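Side-chain contacts in chitosanase (Bacillus subtilis subsp. subtilis str. 168, PDB 7C6C), which hydrolyses internal beta-(1->4) linkages between glucosamine units of partly acetylated chitosan, as a secreted endo-acting glycosidase of family 46: residues Asp154-Tyr157 with Ala158-Arg162; Val187-Asp190 with Asp191-Pro195. All coordinates share one frame; numbering follows the deposited sequence.

Interaction 1. Residues Asp154-Tyr157 with Ala158-Arg162; sequences DSFY and ALIKR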
loop_
_atom_site.group_PDB
_atom_site.type_symbol
_atom_site.label_atom_id
_atom_site.label_comp_id
_atom_site.label_asym_id
_atom_site.label_seq_id
_atom_site.Cartn_x
_atom_site.Cartn_y
_atom_site.Cartn_z
ATOM N N ASP A 154 3.165 13.754 -2.453
ATOM C CA ASP A 154 3.047 12.425 -3.045
ATOM C C ASP A 154 2.004 11.569 -2.343
ATOM O O ASP A 154 1.871 10.379 -2.663
ATOM C CB ASP A 154 4.397 11.703 -3.009
ATOM C CG ASP A 154 5.490 12.459 -3.736
ATOM O OD1 ASP A 154 5.212 13.056 -4.796
ATOM O OD2 ASP A 154 6.637 12.457 -3.244
ATOM N N SER A 155 1.257 12.146 -1.404
ATOM C CA SER A 155 0.369 11.385 -0.543
ATOM C C SER A 155 -0.933 11.026 -1.252
ATOM O O SER A 155 -1.321 11.623 -2.259
ATOM C CB SER A 155 0.032 12.177 0.717
ATOM O OG SER A 155 -0.699 13.350 0.397
ATOM N N PHE A 156 -1.612 10.035 -0.674
ATOM C CA PHE A 156 -2.928 9.581 -1.114
ATOM C C PHE A 156 -3.887 10.747 -1.343
ATOM O O PHE A 156 -4.466 10.889 -2.429
ATOM C CB PHE A 156 -3.438 8.642 -0.019
ATOM C CG PHE A 156 -4.822 8.094 -0.219
ATOM C CD1 PHE A 156 -5.287 7.675 -1.460
ATOM C CD2 PHE A 156 -5.648 7.944 0.887
ATOM C CE1 PHE A 156 -6.561 7.138 -1.583
ATOM C CE2 PHE A 156 -6.912 7.411 0.772
ATOM C CZ PHE A 156 -7.371 7.006 -0.463
ATOM N N TYR A 157 -4.076 11.593 -0.329
ATOM C CA TYR A 157 -5.053 12.668 -0.470
ATOM C C TYR A 157 -4.575 13.751 -1.430
ATOM O O TYR A 157 -5.399 14.377 -2.106
ATOM C CB TYR A 157 -5.448 13.230 0.897
ATOM C CG TYR A 157 -6.630 14.178 0.856
ATOM C CD1 TYR A 157 -7.794 13.848 0.169
ATOM C CD2 TYR A 157 -6.582 15.403 1.511
ATOM C CE1 TYR A 157 -8.869 14.714 0.127
ATOM C CE2 TYR A 157 -7.653 16.275 1.475
ATOM C CZ TYR A 157 -8.793 15.924 0.785
ATOM O OH TYR A 157 -9.863 16.786 0.744
ATOM N N ALA A 158 -3.260 13.978 -1.523
ATOM C CA ALA A 158 -2.751 14.899 -2.537
ATOM C C ALA A 158 -3.122 14.427 -3.938
ATOM O O ALA A 158 -3.501 15.231 -4.797
ATOM C CB ALA A 158 -1.236 15.051 -2.409
ATOM N N LEU A 159 -3.035 13.118 -4.180
ATOM C CA LEU A 159 -3.421 12.585 -5.484
ATOM C C LEU A 159 -4.918 12.741 -5.727
ATOM O O LEU A 159 -5.337 13.074 -6.842
ATOM C CB LEU A 159 -3.013 11.118 -5.601
ATOM C CG LEU A 159 -1.514 10.832 -5.491
ATOM C CD1 LEU A 159 -1.243 9.373 -5.755
ATOM C CD2 LEU A 159 -0.689 11.710 -6.425
ATOM N N ILE A 160 -5.741 12.492 -4.703
ATOM C CA ILE A 160 -7.185 12.681 -4.842
ATOM C C ILE A 160 -7.495 14.126 -5.207
ATOM O O ILE A 160 -8.264 14.400 -6.137
ATOM C CB ILE A 160 -7.920 12.249 -3.559
ATOM C CG1 ILE A 160 -7.888 10.731 -3.388
ATOM C CG2 ILE A 160 -9.362 12.755 -3.566
ATOM C CD1 ILE A 160 -8.423 10.272 -2.052
ATOM N N LYS A 161 -6.895 15.075 -4.483
ATOM C CA LYS A 161 -7.185 16.483 -4.737
ATOM C C LYS A 161 -6.717 16.912 -6.122
ATOM O O LYS A 161 -7.418 17.661 -6.814
ATOM C CB LYS A 161 -6.566 17.358 -3.648
ATOM C CG LYS A 161 -7.286 17.271 -2.311
ATOM C CD LYS A 161 -6.712 18.241 -1.292
ATOM C CE LYS A 161 -5.280 17.890 -0.927
ATOM N NZ LYS A 161 -4.752 18.815 0.121
ATOM N N ARG A 162 -5.543 16.447 -6.553
ATOM C CA ARG A 162 -5.069 16.801 -7.886
ATOM C C ARG A 162 -5.972 16.222 -8.964
ATOM O O ARG A 162 -6.219 16.871 -9.987
ATOM C CB ARG A 162 -3.620 16.356 -8.080
ATOM C CG ARG A 162 -2.653 17.173 -7.250
ATOM C CD ARG A 162 -1.325 17.385 -7.942
ATOM N NE ARG A 162 -0.535 16.163 -8.005
ATOM C CZ ARG A 162 0.287 15.750 -7.044
ATOM N NH1 ARG A 162 0.424 16.456 -5.928
ATOM N NH2 ARG A 162 0.970 14.630 -7.201
#

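Interaction 2. Residues Val187-Asp190 with Asp191-Pro195; sequences VRYD and DLMNP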
loop_
_atom_site.group_PDB
_atom_site.type_symbol
_atom_site.label_atom_id
_atom_site.label_comp_id
_atom_site.label_asym_id
_atom_site.label_seq_id
_atom_site.Cartn_x
_atom_site.Cartn_y
_atom_site.Cartn_z
ATOM N N VAL A 187 -2.849 10.742 -12.872
ATOM C CA VAL A 187 -2.208 11.538 -11.831
ATOM C C VAL A 187 -1.237 10.680 -11.031
ATOM O O VAL A 187 -0.118 11.104 -10.718
ATOM C CB VAL A 187 -3.283 12.186 -10.939
ATOM C CG1 VAL A 187 -2.676 12.708 -9.645
ATOM C CG2 VAL A 187 -3.998 13.307 -11.692
ATOM N N ARG A 188 -1.645 9.458 -10.692
ATOM C CA ARG A 188 -0.757 8.581 -9.940
ATOM C C ARG A 188 0.470 8.200 -10.757
ATOM O O ARG A 188 1.589 8.193 -10.233
ATOM C CB ARG A 188 -1.509 7.340 -9.463
ATOM C CG ARG A 188 -0.648 6.449 -8.597
ATOM C CD ARG A 188 -1.437 5.324 -7.959
ATOM N NE ARG A 188 -0.562 4.521 -7.119
ATOM C CZ ARG A 188 -0.834 3.286 -6.711
ATOM N NH1 ARG A 188 -1.979 2.705 -7.058
ATOM N NH2 ARG A 188 0.050 2.633 -5.960
ATOM N N TYR A 189 0.283 7.879 -12.040
ATOM C CA TYR A 189 1.423 7.588 -12.904
ATOM C C TYR A 189 2.422 8.738 -12.890
ATOM O O TYR A 189 3.631 8.528 -12.742
ATOM C CB TYR A 189 0.942 7.328 -14.333
ATOM C CG TYR A 189 2.069 7.091 -15.310
ATOM C CD1 TYR A 189 2.578 5.816 -15.514
ATOM C CD2 TYR A 189 2.637 8.144 -16.021
ATOM C CE1 TYR A 189 3.611 5.591 -16.401
ATOM C CE2 TYR A 189 3.675 7.927 -16.907
ATOM C CZ TYR A 189 4.155 6.648 -17.094
ATOM O OH TYR A 189 5.187 6.415 -17.973
ATOM N N ASP A 190 1.926 9.965 -13.056
ATOM C CA ASP A 190 2.811 11.125 -13.070
ATOM C C ASP A 190 3.553 11.260 -11.749
ATOM O O ASP A 190 4.736 11.618 -11.724
ATOM C CB ASP A 190 2.007 12.391 -13.358
ATOM C CG ASP A 190 1.508 12.457 -14.789
ATOM O OD1 ASP A 190 2.044 11.728 -15.650
ATOM O OD2 ASP A 190 0.582 13.251 -15.049
ATOM N N ASP A 191 2.877 10.971 -10.640
ATOM C CA ASP A 191 3.529 11.094 -9.342
ATOM C C ASP A 191 4.599 10.027 -9.147
ATOM O O ASP A 191 5.655 10.299 -8.563
ATOM C CB ASP A 191 2.492 11.024 -8.225
ATOM C CG ASP A 191 3.083 11.356 -6.884
ATOM O OD1 ASP A 191 3.536 12.507 -6.744
ATOM O OD2 ASP A 191 3.113 10.484 -5.990
ATOM N N LEU A 192 4.343 8.807 -9.627
ATOM C CA LEU A 192 5.333 7.740 -9.510
ATOM C C LEU A 192 6.555 8.021 -10.372
ATOM O O LEU A 192 7.674 7.651 -10.000
ATOM C CB LEU A 192 4.711 6.395 -9.889
ATOM C CG LEU A 192 3.655 5.860 -8.922
ATOM C CD1 LEU A 192 2.980 4.637 -9.523
ATOM C CD2 LEU A 192 4.269 5.550 -7.560
ATOM N N MET A 193 6.361 8.677 -11.517
ATOM C CA MET A 193 7.472 8.974 -12.414
ATOM C C MET A 193 8.312 10.142 -11.923
ATOM O O MET A 193 9.522 10.162 -12.153
ATOM C CB MET A 193 6.937 9.255 -13.821
ATOM C CG MET A 193 6.407 7.993 -14.478
ATOM S SD MET A 193 7.670 6.754 -14.824
ATOM C CE MET A 193 8.422 7.445 -16.296
ATOM N N ASN A 194 7.708 11.116 -11.254
ATOM C CA ASN A 194 8.426 12.310 -10.807
ATOM C C ASN A 194 7.895 12.748 -9.454
ATOM O O ASN A 194 7.255 13.799 -9.322
ATOM C CB ASN A 194 8.332 13.426 -11.850
ATOM C CG ASN A 194 9.114 13.106 -13.109
ATOM O OD1 ASN A 194 10.348 13.074 -13.093
ATOM N ND2 ASN A 194 8.406 12.859 -14.200
ATOM N N PRO A 195 8.153 11.959 -8.412
ATOM C CA PRO A 195 7.658 12.318 -7.083
ATOM C C PRO A 195 8.385 13.531 -6.532
ATOM O O PRO A 195 9.537 13.810 -6.878
ATOM C CB PRO A 195 7.971 11.077 -6.240
ATOM C CG PRO A 195 9.108 10.426 -6.937
ATOM C CD PRO A 195 8.913 10.696 -8.399
HETATM O O HOH W 1 5.852 12.925 -13.956
#

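Interaction 1. Residues Asp154-Tyr157 with Ala158-Arg162
Tyr157 holds its CG trans to the backbone N (chi1 -170°), which swings the phenol ring along the helix, while Lys161 turns its chain at chi3 (-65°) and passes across that ring at about a right angle. The lysine methylenes lie over one face: CG sits 3.9 Å from the centroid of the Tyr157 ring, a CH-pi contact displaced toward the rim, and CD of Lys161 comes to 3.5 Å from CE2 of Tyr157. One residue earlier the same i to i+4 spacing pairs Phe156 with Ile160, whose CD1 methyl stands over a face of the phenyl ring, 3.7 Å from Phe156 CE1. Ser155 is the N-cap of this helix. Its OG takes a rather long bond of 3.3 Å from Ala158 N, and it also bonds to the carbonyl of Asp152, tying the cap to the preceding loop. The first turn then closes through Leu159 N on Ser155 O at 3.0 Å. The start of helix 156-167 is thus wedged among its neighbours: Phe156 packs on Met140 and Val144 of helix 134-147, Leu159 reaches both that helix and helix 177-193, and Arg125 of helix 104-128 makes a cation-pi contact with Tyr157.

Interaction 2. Residues Val187-Asp190 with Asp191-Pro195
Asp190 O is gripped twice at the C-terminal end of helix 177-193: Asn194 N donates to it at 3.1 Å, and a water gives it a second hydrogen bond, 2.8 Å from the water oxygen to Asp190 O. The same water accepts from Asn194 ND2, so backbone and side chain of the first residue to leave helical geometry both return to one carbonyl. The backbone bond is somewhat bent, its N-H...O angle being 143°. One residue back along the helix, Met193 folds against Tyr189. With CG beside its backbone N (chi1 -70°), it sets that methylene over one ring face, 3.9 Å from the centroid of the Tyr189 ring; bends at chi2 and chi3 then bring SD and CE past the phenol. SD approaches more obliquely, 4.8 Å from that centroid, as a Met-aromatic contact, and CE lies 3.8 Å from Tyr189 OH. On the inner side, the CD1 methyl of Leu192 lies 4.2 Å from CG of Arg188. That arginine runs extended to a guanidinium salt-bridged to Asp142 and hydrogen-bonded to Gln146 and His147, and its side chain lies about 7 Å from that of Glu19, the predicted proton donor. The chemistry therefore divides by side: dispersion and CH-pi contact at the outer Tyr189-Met193 pair, a many-partnered buried cation within, probably stabilised by Asp142, and a solvent-bridged carbonyl where the helix stops.

How the interactions relate
Following the chain, interaction 1 opens helix 156-167 and interaction 2 ends helix 177-193, the next helix along. Each joins directly adjoining segments, so each closes no more than local helical turns; the two lie in series, neither nested nor crossed. Their centres lie about 11 Å apart, yet they meet. Leu159 CD2 packs 3.7 Å from Asp191 CB, and Arg162 NH2 forms a weak, long ion pair with Asp191 OD1. Asp154 OD1 comes within 2.6 Å of Asp191 OD1, which suggests a proton shared between the carboxylates, and accepts a hydrogen bond from Ala196 N, fastening the loop before the first helix to the loop after the second. Helix 134-147 packs against both, uniting three helices.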